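Local coordinates for protein esterase (Capnocytophaga ochracea, PDB 4W9R) that is of unknown function but, as a putative esterase of the alpha/beta-hydrolase clan, may hydrolyse ester bonds, at residues 132-137 with 156-161; 36-41 with 141-146; 188-193 with 209-214. All blocks are in the same frame, centred on the assembly; numbering follows the deposited sequence.

The three contacts belong to the alpha/beta-hydrolase-like part of the chain, in and beside its mixed sheet. Contacts 1 and 2 interleave along the sequence, since 132-137 falls between 36-41 and 141-146, and 156-161 comes after both; their centres lie about 16 Å apart and they touch where Met133 CG meets Ile144 CD1 at 3.7 Å. Contact 3 follows in series, its centre about 19 Å from that of contact 1, which it meets through Phe159 and Phe192. Contacts 2 and 3 reach the same sheet but do not touch, their nearest atoms being about 7 Å apart. Contact 1, touching strand 143-149 and helix 183-196, thus links the neighbourhoods of the other two.

Contact 1 of 3, residues 132-137 with 156-161; sequences YMLAEK and GEEFSH
Met133 and Leu134 close on Phe159 from the loop that follows helix 123-128, so that a turn of the alpha/beta-hydrolase-like fold is packed onto helix 156-165 by three apolar side chains. The tight part is the ring of Phe159, which is buried. Met133, present as selenomethionine, bends at its last torsion (chi3 44°) and so brings its methyl CE to the ring's edge, near its plane, 3.9 Å from Phe159 CD1. A long, flexible, unbranched chain suits this place, because its tip can meet both the ring and the helix backbone, where CE lies 3.5 Å from Phe159 O. Leu134 meets the CD1-CE1 side of the ring obliquely with its forked end: its CG lies 3.9 Å from Phe159 CE1, and its CD2 keeps 4.0 Å from Phe159 CD1. The Leu134 and Phe159 side chains cross at about a right angle. Beyond the ring, Tyr131 meets Phe159 edge-to-face, and both Met133 and Leu134 also touch Ala162, further along the helix. The opposite character appears toward solvent. There the extended chain of the exposed Glu158 crosses the leucine at about a right angle, without any hydrogen bond, and only its carboxylate end comes near, fitting for a group that can stay hydrated. This looser side comes down to Glu158 OE2, 3.9 Å from Leu134 CD1.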
ATOM      1  N   TYR B 132      13.902 -13.581  15.849  1.00 23.52           N
ATOM      2  CA  TYR B 132      13.522 -14.905  15.371  1.00 31.35           C
ATOM      3  C   TYR B 132      14.639 -15.521  14.524  1.00 40.30           C
ATOM      4  O   TYR B 132      14.646 -16.726  14.275  1.00 49.64           O
ATOM      5  CB  TYR B 132      12.215 -14.837  14.582  1.00 24.60           C
ATOM      6  CG  TYR B 132      11.018 -14.549  15.458  1.00 27.37           C
ATOM      7  CD1 TYR B 132      10.545 -15.504  16.346  1.00 27.22           C
ATOM      8  CD2 TYR B 132      10.368 -13.324  15.406  1.00 36.29           C
ATOM      9  CE1 TYR B 132       9.457 -15.249  17.157  1.00 24.44           C
ATOM     10  CE2 TYR B 132       9.275 -13.061  16.215  1.00 27.20           C
ATOM     11  CZ  TYR B 132       8.826 -14.030  17.088  1.00 31.43           C
ATOM     12  OH  TYR B 132       7.743 -13.784  17.901  1.00 34.23           O
HETATM   13  N   MSE B 133      15.583 -14.687  14.097  1.00 38.45           N
HETATM   14  CA  MSE B 133      16.776 -15.151  13.392  1.00 41.24           C
HETATM   15  C   MSE B 133      17.713 -15.930  14.310  1.00 45.52           C
HETATM   16  O   MSE B 133      18.515 -16.742  13.851  1.00 48.54           O
HETATM   17  CB  MSE B 133      17.537 -13.970  12.787  1.00 33.96           C
HETATM   18  CG  MSE B 133      16.967 -13.437  11.490  1.00 49.52           C
HETATM   19 SE   MSE B 133      17.843 -11.769  10.983  0.59 62.10          SE
HETATM   20  CE  MSE B 133      19.678 -12.278  11.367  1.00 32.59           C
ATOM     21  N   LEU B 134      17.615 -15.666  15.609  1.00 43.91           N
ATOM     22  CA  LEU B 134      18.537 -16.242  16.582  1.00 46.15           C
ATOM     23  C   LEU B 134      18.036 -17.569  17.147  1.00 57.65           C
ATOM     24  O   LEU B 134      18.664 -18.144  18.036  1.00 59.66           O
ATOM     25  CB  LEU B 134      18.787 -15.249  17.719  1.00 35.15           C
ATOM     26  CG  LEU B 134      19.195 -13.836  17.289  1.00 38.43           C
ATOM     27  CD1 LEU B 134      19.464 -12.955  18.498  1.00 42.57           C
ATOM     28  CD2 LEU B 134      20.405 -13.873  16.369  1.00 34.14           C
ATOM     29  N   ALA B 135      16.902 -18.042  16.637  1.00 72.31           N
ATOM     30  CA  ALA B 135      16.312 -19.300  17.091  1.00 81.45           C
ATOM     31  C   ALA B 135      17.267 -20.478  16.892  1.00 80.41           C
ATOM     32  O   ALA B 135      17.786 -20.692  15.797  1.00 73.41           O
ATOM     33  CB  ALA B 135      14.999 -19.557  16.368  1.00 90.52           C
ATOM     34  N   GLU B 136      17.489 -21.235  17.962  1.00 86.90           N
ATOM     35  CA  GLU B 136      18.444 -22.339  17.950  1.00 89.85           C
ATOM     36  C   GLU B 136      17.895 -23.607  17.296  1.00 96.79           C
ATOM     37  O   GLU B 136      18.641 -24.365  16.674  1.00102.76           O
ATOM     38  CB  GLU B 136      18.898 -22.655  19.378  1.00 74.77           C
ATOM     39  N   LYS B 137      16.592 -23.829  17.430  1.00 90.34           N
ATOM     40  CA  LYS B 137      15.977 -25.088  17.012  1.00 92.75           C
ATOM     41  C   LYS B 137      15.849 -25.198  15.495  1.00 98.04           C
ATOM     42  O   LYS B 137      16.474 -26.053  14.868  1.00107.12           O
ATOM     43  CB  LYS B 137      14.600 -25.244  17.661  1.00 80.89           C
ATOM     44  N   GLY B 156      23.630  -4.958  16.635  1.00 41.57           N
ATOM     45  CA  GLY B 156      23.808  -5.155  15.208  1.00 43.08           C
ATOM     46  C   GLY B 156      24.796  -6.253  14.867  1.00 49.12           C
ATOM     47  O   GLY B 156      24.556  -7.052  13.960  1.00 44.41           O
ATOM     48  N   GLU B 157      25.903  -6.299  15.602  1.00 50.65           N
ATOM     49  CA  GLU B 157      26.963  -7.268  15.341  1.00 43.84           C
ATOM     50  C   GLU B 157      26.481  -8.704  15.516  1.00 47.73           C
ATOM     51  O   GLU B 157      26.911  -9.602  14.793  1.00 45.50           O
ATOM     52  CB  GLU B 157      28.160  -7.005  16.256  1.00 46.24           C
ATOM     53  N   GLU B 158      25.583  -8.917  16.474  1.00 47.33           N
ATOM     54  CA  GLU B 158      25.098 -10.261  16.768  1.00 42.75           C
ATOM     55  C   GLU B 158      24.206 -10.791  15.650  1.00 40.54           C
ATOM     56  O   GLU B 158      24.238 -11.979  15.333  1.00 38.55           O
ATOM     57  CB  GLU B 158      24.349 -10.284  18.102  1.00 42.35           C
ATOM     58  CG  GLU B 158      23.920 -11.675  18.544  1.00 58.00           C
ATOM     59  CD  GLU B 158      23.564 -11.738  20.017  1.00 72.15           C
ATOM     60  OE1 GLU B 158      24.057 -10.883  20.784  1.00 68.83           O
ATOM     61  OE2 GLU B 158      22.793 -12.639  20.406  1.00 79.37           O
ATOM     62  N   PHE B 159      23.412  -9.907  15.051  1.00 41.77           N
ATOM     63  CA  PHE B 159      22.569 -10.295  13.925  1.00 36.74           C
ATOM     64  C   PHE B 159      23.409 -10.466  12.664  1.00 42.84           C
ATOM     65  O   PHE B 159      23.020 -11.179  11.739  1.00 43.34           O
ATOM     66  CB  PHE B 159      21.461  -9.264  13.693  1.00 25.06           C
ATOM     67  CG  PHE B 159      20.388  -9.285  14.742  1.00 29.29           C
ATOM     68  CD1 PHE B 159      19.455 -10.309  14.776  1.00 35.68           C
ATOM     69  CD2 PHE B 159      20.308  -8.281  15.695  1.00 24.01           C
ATOM     70  CE1 PHE B 159      18.466 -10.335  15.743  1.00 35.97           C
ATOM     71  CE2 PHE B 159      19.322  -8.300  16.663  1.00 24.81           C
ATOM     72  CZ  PHE B 159      18.399  -9.328  16.688  1.00 28.49           C
ATOM     73  N   SER B 160      24.565  -9.809  12.638  1.00 44.86           N
ATOM     74  CA  SER B 160      25.493  -9.936  11.523  1.00 45.98           C
ATOM     75  C   SER B 160      26.022 -11.361  11.427  1.00 43.63           C
ATOM     76  O   SER B 160      26.121 -11.925  10.337  1.00 40.82           O
ATOM     77  CB  SER B 160      26.652  -8.950  11.671  1.00 51.71           C
ATOM     78  OG  SER B 160      27.568  -9.069  10.597  1.00 58.98           O
ATOM     79  N   HIS B 161      26.353 -11.939  12.576  1.00 48.29           N
ATOM     80  CA  HIS B 161      26.848 -13.308  12.633  1.00 46.45           C
ATOM     81  C   HIS B 161      25.782 -14.299  12.182  1.00 45.16           C
ATOM     82  O   HIS B 161      26.086 -15.294  11.523  1.00 48.07           O
ATOM     83  CB  HIS B 161      27.319 -13.648  14.048  1.00 46.83           C
ATOM     84  CG  HIS B 161      28.484 -12.828  14.507  1.00 74.90           C
ATOM     85  ND1 HIS B 161      28.710 -12.531  15.834  1.00 81.53           N
ATOM     86  CD2 HIS B 161      29.490 -12.243  13.814  1.00 79.57           C
ATOM     87  CE1 HIS B 161      29.803 -11.796  15.938  1.00 83.59           C
ATOM     88  NE2 HIS B 161      30.296 -11.608  14.728  1.00 80.87           N
TER

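Contact 2 of 3, residues 36-41 with 141-146; sequences PLIVVL and FNMIVS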
ATOM      1  N   PRO B  36       0.800 -20.328   2.507  1.00 24.28           N
ATOM      2  CA  PRO B  36       1.848 -19.689   3.306  1.00 20.11           C
ATOM      3  C   PRO B  36       1.230 -18.836   4.406  1.00 22.22           C
ATOM      4  O   PRO B  36       0.166 -18.255   4.194  1.00 30.11           O
ATOM      5  CB  PRO B  36       2.599 -18.823   2.288  1.00 20.30           C
ATOM      6  CG  PRO B  36       2.236 -19.390   0.951  1.00 23.22           C
ATOM      7  CD  PRO B  36       0.835 -19.891   1.102  1.00 25.78           C
ATOM      8  N   LEU B  37       1.883 -18.768   5.560  1.00 24.18           N
ATOM      9  CA  LEU B  37       1.353 -18.018   6.694  1.00 24.74           C
ATOM     10  C   LEU B  37       2.089 -16.700   6.897  1.00 26.19           C
ATOM     11  O   LEU B  37       3.318 -16.657   6.893  1.00 33.67           O
ATOM     12  CB  LEU B  37       1.435 -18.858   7.971  1.00 25.09           C
ATOM     13  CG  LEU B  37       1.074 -18.160   9.283  1.00 23.46           C
ATOM     14  CD1 LEU B  37      -0.358 -17.652   9.250  1.00 20.13           C
ATOM     15  CD2 LEU B  37       1.284 -19.098  10.462  1.00 24.50           C
ATOM     16  N   ILE B  38       1.328 -15.624   7.070  1.00 21.12           N
ATOM     17  CA  ILE B  38       1.904 -14.328   7.411  1.00 27.56           C
ATOM     18  C   ILE B  38       1.339 -13.827   8.735  1.00 25.62           C
ATOM     19  O   ILE B  38       0.132 -13.621   8.866  1.00 22.62           O
ATOM     20  CB  ILE B  38       1.643 -13.277   6.319  1.00 25.55           C
ATOM     21  CG1 ILE B  38       2.344 -13.674   5.021  1.00 25.52           C
ATOM     22  CG2 ILE B  38       2.122 -11.909   6.776  1.00 25.05           C
ATOM     23  CD1 ILE B  38       2.169 -12.667   3.906  1.00 31.68           C
ATOM     24  N   VAL B  39       2.216 -13.638   9.715  1.00 26.56           N
ATOM     25  CA  VAL B  39       1.809 -13.162  11.032  1.00 24.61           C
ATOM     26  C   VAL B  39       2.066 -11.663  11.176  1.00 24.41           C
ATOM     27  O   VAL B  39       3.152 -11.180  10.856  1.00 34.55           O
ATOM     28  CB  VAL B  39       2.546 -13.923  12.153  1.00 27.23           C
ATOM     29  CG1 VAL B  39       2.145 -13.392  13.519  1.00 20.87           C
ATOM     30  CG2 VAL B  39       2.262 -15.415  12.055  1.00 19.08           C
ATOM     31  N   VAL B  40       1.061 -10.930  11.649  1.00 30.41           N
ATOM     32  CA  VAL B  40       1.183  -9.488  11.848  1.00 22.68           C
ATOM     33  C   VAL B  40       1.021  -9.112  13.321  1.00 25.78           C
ATOM     34  O   VAL B  40      -0.054  -9.281  13.896  1.00 32.90           O
ATOM     35  CB  VAL B  40       0.145  -8.720  11.014  1.00 24.82           C
ATOM     36  CG1 VAL B  40       0.327  -7.221  11.197  1.00 40.33           C
ATOM     37  CG2 VAL B  40       0.258  -9.101   9.550  1.00 19.13           C
ATOM     38  N   LEU B  41       2.093  -8.608  13.926  1.00 23.47           N
ATOM     39  CA  LEU B  41       2.106  -8.290  15.354  1.00 33.18           C
ATOM     40  C   LEU B  41       1.434  -6.955  15.680  1.00 45.64           C
ATOM     41  O   LEU B  41       0.944  -6.738  16.789  1.00 58.59           O
ATOM     42  CB  LEU B  41       3.545  -8.276  15.864  1.00 18.98           C
ATOM     43  CG  LEU B  41       4.368  -9.513  15.508  1.00 25.08           C
ATOM     44  CD1 LEU B  41       5.774  -9.402  16.074  1.00 27.48           C
ATOM     45  CD2 LEU B  41       3.680 -10.772  16.009  1.00 28.72           C
ATOM     46  N   PHE B 141      10.079 -18.456  11.296  1.00 26.66           N
ATOM     47  CA  PHE B 141       9.789 -17.551  10.197  1.00 33.44           C
ATOM     48  C   PHE B 141      10.908 -17.535   9.162  1.00 32.93           C
ATOM     49  O   PHE B 141      12.069 -17.290   9.486  1.00 37.78           O
ATOM     50  CB  PHE B 141       9.535 -16.138  10.727  1.00 27.49           C
ATOM     51  CG  PHE B 141       8.358 -16.047  11.654  1.00 29.85           C
ATOM     52  CD1 PHE B 141       7.074 -16.279  11.187  1.00 20.98           C
ATOM     53  CD2 PHE B 141       8.532 -15.728  12.990  1.00 32.95           C
ATOM     54  CE1 PHE B 141       5.989 -16.198  12.035  1.00 22.07           C
ATOM     55  CE2 PHE B 141       7.448 -15.643  13.843  1.00 27.53           C
ATOM     56  CZ  PHE B 141       6.176 -15.878  13.364  1.00 28.94           C
ATOM     57  N   ASN B 142      10.544 -17.815   7.916  1.00 32.12           N
ATOM     58  CA  ASN B 142      11.478 -17.748   6.800  1.00 37.01           C
ATOM     59  C   ASN B 142      11.450 -16.370   6.162  1.00 36.18           C
ATOM     60  O   ASN B 142      12.273 -16.048   5.304  1.00 38.44           O
ATOM     61  CB  ASN B 142      11.146 -18.818   5.765  1.00 31.66           C
ATOM     62  CG  ASN B 142      10.849 -20.158   6.398  1.00 45.29           C
ATOM     63  OD1 ASN B 142       9.715 -20.632   6.370  1.00 58.68           O
ATOM     64  ND2 ASN B 142      11.870 -20.775   6.982  1.00 48.46           N
HETATM   65  N   MSE B 143      10.486 -15.563   6.592  1.00 32.13           N
HETATM   66  CA  MSE B 143      10.318 -14.210   6.086  1.00 27.20           C
HETATM   67  C   MSE B 143      10.155 -13.232   7.242  1.00 32.33           C
HETATM   68  O   MSE B 143       9.247 -13.370   8.062  1.00 36.18           O
HETATM   69  CB  MSE B 143       9.112 -14.131   5.151  1.00 32.24           C
HETATM   70  CG  MSE B 143       8.902 -12.764   4.518  1.00 53.23           C
HETATM   71 SE   MSE B 143       7.177 -12.599   3.615  1.00 78.19          SE
HETATM   72  CE  MSE B 143       6.042 -12.199   5.150  1.00 54.09           C
ATOM     73  N   ILE B 144      11.045 -12.250   7.312  1.00 30.28           N
ATOM     74  CA  ILE B 144      10.977 -11.238   8.356  1.00 28.87           C
ATOM     75  C   ILE B 144      10.941  -9.843   7.746  1.00 31.61           C
ATOM     76  O   ILE B 144      11.866  -9.436   7.041  1.00 30.23           O
ATOM     77  CB  ILE B 144      12.169 -11.343   9.326  1.00 25.49           C
ATOM     78  CG1 ILE B 144      12.203 -12.727   9.976  1.00 32.17           C
ATOM     79  CG2 ILE B 144      12.091 -10.255  10.387  1.00 25.22           C
ATOM     80  CD1 ILE B 144      13.354 -12.928  10.932  1.00 32.87           C
ATOM     81  N   VAL B 145       9.855  -9.122   8.001  1.00 29.32           N
ATOM     82  CA  VAL B 145       9.719  -7.759   7.514  1.00 27.92           C
ATOM     83  C   VAL B 145       9.679  -6.784   8.683  1.00 25.62           C
ATOM     84  O   VAL B 145       8.712  -6.751   9.445  1.00 25.75           O
ATOM     85  CB  VAL B 145       8.453  -7.589   6.654  1.00 24.81           C
ATOM     86  CG1 VAL B 145       8.352  -6.167   6.138  1.00 19.89           C
ATOM     87  CG2 VAL B 145       8.465  -8.579   5.499  1.00 18.27           C
ATOM     88  N   SER B 146      10.735  -5.989   8.815  1.00 24.31           N
ATOM     89  CA  SER B 146      10.846  -5.030   9.905  1.00 21.07           C
ATOM     90  C   SER B 146      10.645  -3.612   9.384  1.00 31.02           C
ATOM     91  O   SER B 146      11.492  -3.078   8.669  1.00 43.13           O
ATOM     92  CB  SER B 146      12.207  -5.167  10.591  1.00 22.64           C
ATOM     93  OG  SER B 146      12.332  -4.266  11.676  1.00 37.95           O
TER
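Ile38 and Met143 lie on parallel strands that are not direct neighbours, their CA atoms 8.5 Å apart with no hydrogen bond between the two segments. Strand 116-122 runs between them in the central sheet of the alpha/beta-hydrolase-like fold, and the side chains meet by reaching past it on both of its faces. On one face Met143, a selenomethionine here, first runs straight out from its strand, with CG trans to the backbone N (chi1 -177°), and then kinks at chi3 (82°) to carry its methyl onward, across the intervening strand, to Ile38. CE comes to rest 4.0 Å from Ile38 CG1 and 4.1 Å from Ile38 CD1, so the ethyl arm of the isoleucine receives it while Ile38 also packs on Ile120 of the middle strand. An unbranched, pliable chain suits the long reach, and a beta-branched one suits the strand that receives it. On the other face, where helix 91-110 packs, Phe141 spans the gap with its ring. The two side chains, Phe141 and Val39, cross at about a right angle, with a ring edge toward the valine; the ring also touches Val119 of the middle strand and Val99 and Val104 of the helix. Tyr132 meets the same ring edge-to-face. All four touching residues are buried, as befits apolar groups in a sheet core. The short valine leaves the rigid aromatic as the part that does the reaching: Val39 CG2 sits near the ring plane, 3.8 Å from Phe141 CE1.

Contact 3 of 3, residues 188-193 with 209-214; sequences KAIQFE and FVDFKG
Glu193 has both carboxylate oxygens held from outside its pairing with Phe209: OE1 takes a hydrogen bond with Tyr207 OH, and OE2 forms a salt bridge with Arg197 NH2. These two partners would restrict the rotation of the group, whose plane is 11° from that of the phenyl ring. It stacks on the ring offset toward one side, with Glu193 CD 3.4 Å from Phe209 CD2. A bend at chi2 (-84°) folds the glutamate down onto the aromatic surface. Its CG then sits over the ring centre in a CH-pi contact, 3.5 Å from the centroid and 12° off the normal. Helix 183-196 and strand 205-213 are consecutive elements of a beta-alpha-beta crossover that starts from strand 171-180, and this stack lies between the helix and the strand outermost in this chain's sheet. Phenylalanine suits the strand here because its broad face can receive the methylene of a buried acid whose charge is probably balanced by Arg197; Met175 of the adjoining strand also packs against it. Further along the same strand the contact is looser. Asp211 turns to the helix as well, but OD2 is engaged by Tyr186 OH, and Ile190 merely brushes it, with CD1 4.4 Å from Asp211 OD2.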
ATOM      1  N   LYS B 188      19.205   5.635  14.938  1.00 34.73           N
ATOM      2  CA  LYS B 188      19.464   4.364  15.602  1.00 32.31           C
ATOM      3  C   LYS B 188      19.256   3.199  14.639  1.00 30.02           C
ATOM      4  O   LYS B 188      19.969   2.198  14.700  1.00 31.32           O
ATOM      5  CB  LYS B 188      18.571   4.205  16.835  1.00 24.03           C
ATOM      6  CG  LYS B 188      18.905   5.171  17.963  1.00 38.20           C
ATOM      7  CD  LYS B 188      18.214   4.789  19.265  1.00 41.74           C
ATOM      8  CE  LYS B 188      16.701   4.825  19.127  1.00 49.80           C
ATOM      9  NZ  LYS B 188      16.025   4.460  20.404  1.00 49.57           N
ATOM     10  N   ALA B 189      18.285   3.344  13.743  1.00 31.55           N
ATOM     11  CA  ALA B 189      17.998   2.318  12.748  1.00 24.90           C
ATOM     12  C   ALA B 189      19.171   2.137  11.789  1.00 31.41           C
ATOM     13  O   ALA B 189      19.561   1.010  11.478  1.00 36.74           O
ATOM     14  CB  ALA B 189      16.733   2.667  11.978  1.00 29.25           C
ATOM     15  N   ILE B 190      19.729   3.250  11.325  1.00 29.80           N
ATOM     16  CA  ILE B 190      20.855   3.213  10.399  1.00 32.36           C
ATOM     17  C   ILE B 190      22.103   2.636  11.064  1.00 37.49           C
ATOM     18  O   ILE B 190      22.795   1.803  10.478  1.00 42.83           O
ATOM     19  CB  ILE B 190      21.167   4.615   9.839  1.00 28.49           C
ATOM     20  CG1 ILE B 190      20.172   4.971   8.735  1.00 24.78           C
ATOM     21  CG2 ILE B 190      22.585   4.681   9.293  1.00 21.77           C
ATOM     22  CD1 ILE B 190      20.563   6.192   7.942  1.00 54.29           C
ATOM     23  N   GLN B 191      22.378   3.077  12.289  1.00 38.14           N
ATOM     24  CA  GLN B 191      23.513   2.566  13.051  1.00 41.58           C
ATOM     25  C   GLN B 191      23.408   1.056  13.239  1.00 43.50           C
ATOM     26  O   GLN B 191      24.397   0.333  13.102  1.00 38.24           O
ATOM     27  CB  GLN B 191      23.606   3.256  14.413  1.00 37.18           C
ATOM     28  CG  GLN B 191      23.891   4.745  14.348  1.00 49.50           C
ATOM     29  CD  GLN B 191      23.858   5.399  15.715  1.00 64.57           C
ATOM     30  OE1 GLN B 191      24.246   4.794  16.715  1.00 70.44           O
ATOM     31  NE2 GLN B 191      23.385   6.640  15.768  1.00 65.54           N
ATOM     32  N   PHE B 192      22.202   0.590  13.551  1.00 35.89           N
ATOM     33  CA  PHE B 192      21.951  -0.835  13.734  1.00 33.28           C
ATOM     34  C   PHE B 192      22.154  -1.598  12.430  1.00 37.82           C
ATOM     35  O   PHE B 192      22.785  -2.655  12.413  1.00 39.87           O
ATOM     36  CB  PHE B 192      20.534  -1.065  14.267  1.00 22.42           C
ATOM     37  CG  PHE B 192      20.094  -2.503  14.226  1.00 28.21           C
ATOM     38  CD1 PHE B 192      20.520  -3.400  15.193  1.00 27.42           C
ATOM     39  CD2 PHE B 192      19.248  -2.955  13.225  1.00 27.33           C
ATOM     40  CE1 PHE B 192      20.116  -4.723  15.157  1.00 38.09           C
ATOM     41  CE2 PHE B 192      18.841  -4.279  13.184  1.00 26.90           C
ATOM     42  CZ  PHE B 192      19.274  -5.163  14.153  1.00 33.68           C
ATOM     43  N   GLU B 193      21.617  -1.052  11.342  1.00 31.48           N
ATOM     44  CA  GLU B 193      21.693  -1.704  10.039  1.00 32.21           C
ATOM     45  C   GLU B 193      23.137  -1.815   9.557  1.00 35.78           C
ATOM     46  O   GLU B 193      23.536  -2.840   9.006  1.00 44.06           O
ATOM     47  CB  GLU B 193      20.845  -0.945   9.014  1.00 34.39           C
ATOM     48  CG  GLU B 193      20.556  -1.720   7.733  1.00 29.76           C
ATOM     49  CD  GLU B 193      21.674  -1.618   6.710  1.00 41.36           C
ATOM     50  OE1 GLU B 193      21.771  -2.513   5.843  1.00 41.60           O
ATOM     51  OE2 GLU B 193      22.448  -0.640   6.767  1.00 50.88           O
ATOM     52  N   PHE B 209      17.499  -3.901   2.585  1.00 27.45           N
ATOM     53  CA  PHE B 209      17.312  -2.734   3.437  1.00 26.58           C
ATOM     54  C   PHE B 209      17.009  -1.501   2.597  1.00 30.10           C
ATOM     55  O   PHE B 209      17.843  -1.049   1.814  1.00 40.23           O
ATOM     56  CB  PHE B 209      18.541  -2.478   4.307  1.00 25.94           C
ATOM     57  CG  PHE B 209      18.530  -1.135   4.979  1.00 32.99           C
ATOM     58  CD1 PHE B 209      17.586  -0.841   5.951  1.00 32.36           C
ATOM     59  CD2 PHE B 209      19.458  -0.165   4.639  1.00 34.65           C
ATOM     60  CE1 PHE B 209      17.570   0.396   6.571  1.00 39.58           C
ATOM     61  CE2 PHE B 209      19.450   1.074   5.257  1.00 26.33           C
ATOM     62  CZ  PHE B 209      18.504   1.354   6.224  1.00 35.00           C
ATOM     63  N   VAL B 210      15.811  -0.958   2.770  1.00 32.31           N
ATOM     64  CA  VAL B 210      15.389   0.207   2.007  1.00 32.31           C
ATOM     65  C   VAL B 210      15.274   1.430   2.907  1.00 33.36           C
ATOM     66  O   VAL B 210      14.486   1.453   3.851  1.00 26.04           O
ATOM     67  CB  VAL B 210      14.045  -0.038   1.300  1.00 23.90           C
ATOM     68  CG1 VAL B 210      13.626   1.194   0.519  1.00 19.17           C
ATOM     69  CG2 VAL B 210      14.147  -1.244   0.385  1.00 30.73           C
ATOM     70  N   ASP B 211      16.073   2.446   2.608  1.00 30.88           N
ATOM     71  CA  ASP B 211      16.027   3.696   3.349  1.00 34.07           C
ATOM     72  C   ASP B 211      15.156   4.705   2.611  1.00 39.94           C
ATOM     73  O   ASP B 211      15.505   5.156   1.521  1.00 45.21           O
ATOM     74  CB  ASP B 211      17.440   4.252   3.551  1.00 40.64           C
ATOM     75  CG  ASP B 211      17.448   5.601   4.243  1.00 51.44           C
ATOM     76  OD1 ASP B 211      16.474   5.916   4.956  1.00 55.79           O
ATOM     77  OD2 ASP B 211      18.436   6.347   4.079  1.00 58.96           O
ATOM     78  N   PHE B 212      14.027   5.069   3.211  1.00 31.33           N
ATOM     79  CA  PHE B 212      13.152   6.055   2.592  1.00 31.48           C
ATOM     80  C   PHE B 212      13.532   7.431   3.109  1.00 43.73           C
ATOM     81  O   PHE B 212      13.284   7.760   4.268  1.00 57.88           O
ATOM     82  CB  PHE B 212      11.681   5.767   2.903  1.00 25.80           C
ATOM     83  CG  PHE B 212      11.169   4.482   2.317  1.00 28.32           C
ATOM     84  CD1 PHE B 212      11.286   3.291   3.014  1.00 38.86           C
ATOM     85  CD2 PHE B 212      10.553   4.468   1.077  1.00 30.29           C
ATOM     86  CE1 PHE B 212      10.806   2.109   2.479  1.00 33.14           C
ATOM     87  CE2 PHE B 212      10.073   3.290   0.537  1.00 30.44           C
ATOM     88  CZ  PHE B 212      10.200   2.109   1.238  1.00 26.46           C
ATOM     89  N   LYS B 213      14.106   8.245   2.234  1.00 47.25           N
ATOM     90  CA  LYS B 213      14.610   9.544   2.644  1.00 52.73           C
ATOM     91  C   LYS B 213      13.691  10.638   2.124  1.00 45.86           C
ATOM     92  O   LYS B 213      13.319  10.644   0.951  1.00 48.72           O
ATOM     93  CB  LYS B 213      16.042   9.749   2.147  1.00 58.38           C
ATOM     94  CG  LYS B 213      16.764  10.916   2.802  1.00 78.28           C
ATOM     95  CD  LYS B 213      18.243  10.921   2.447  1.00 90.01           C
ATOM     96  CE  LYS B 213      18.930   9.652   2.925  1.00 97.05           C
ATOM     97  NZ  LYS B 213      20.381   9.638   2.590  1.00 96.87           N
ATOM     98  N   GLY B 214      13.316  11.554   3.009  1.00 36.29           N
ATOM     99  CA  GLY B 214      12.376  12.602   2.667  1.00 43.40           C
ATOM    100  C   GLY B 214      10.955  12.077   2.679  1.00 42.20           C
ATOM    101  O   GLY B 214      10.045  12.701   2.134  1.00 58.34           O
TER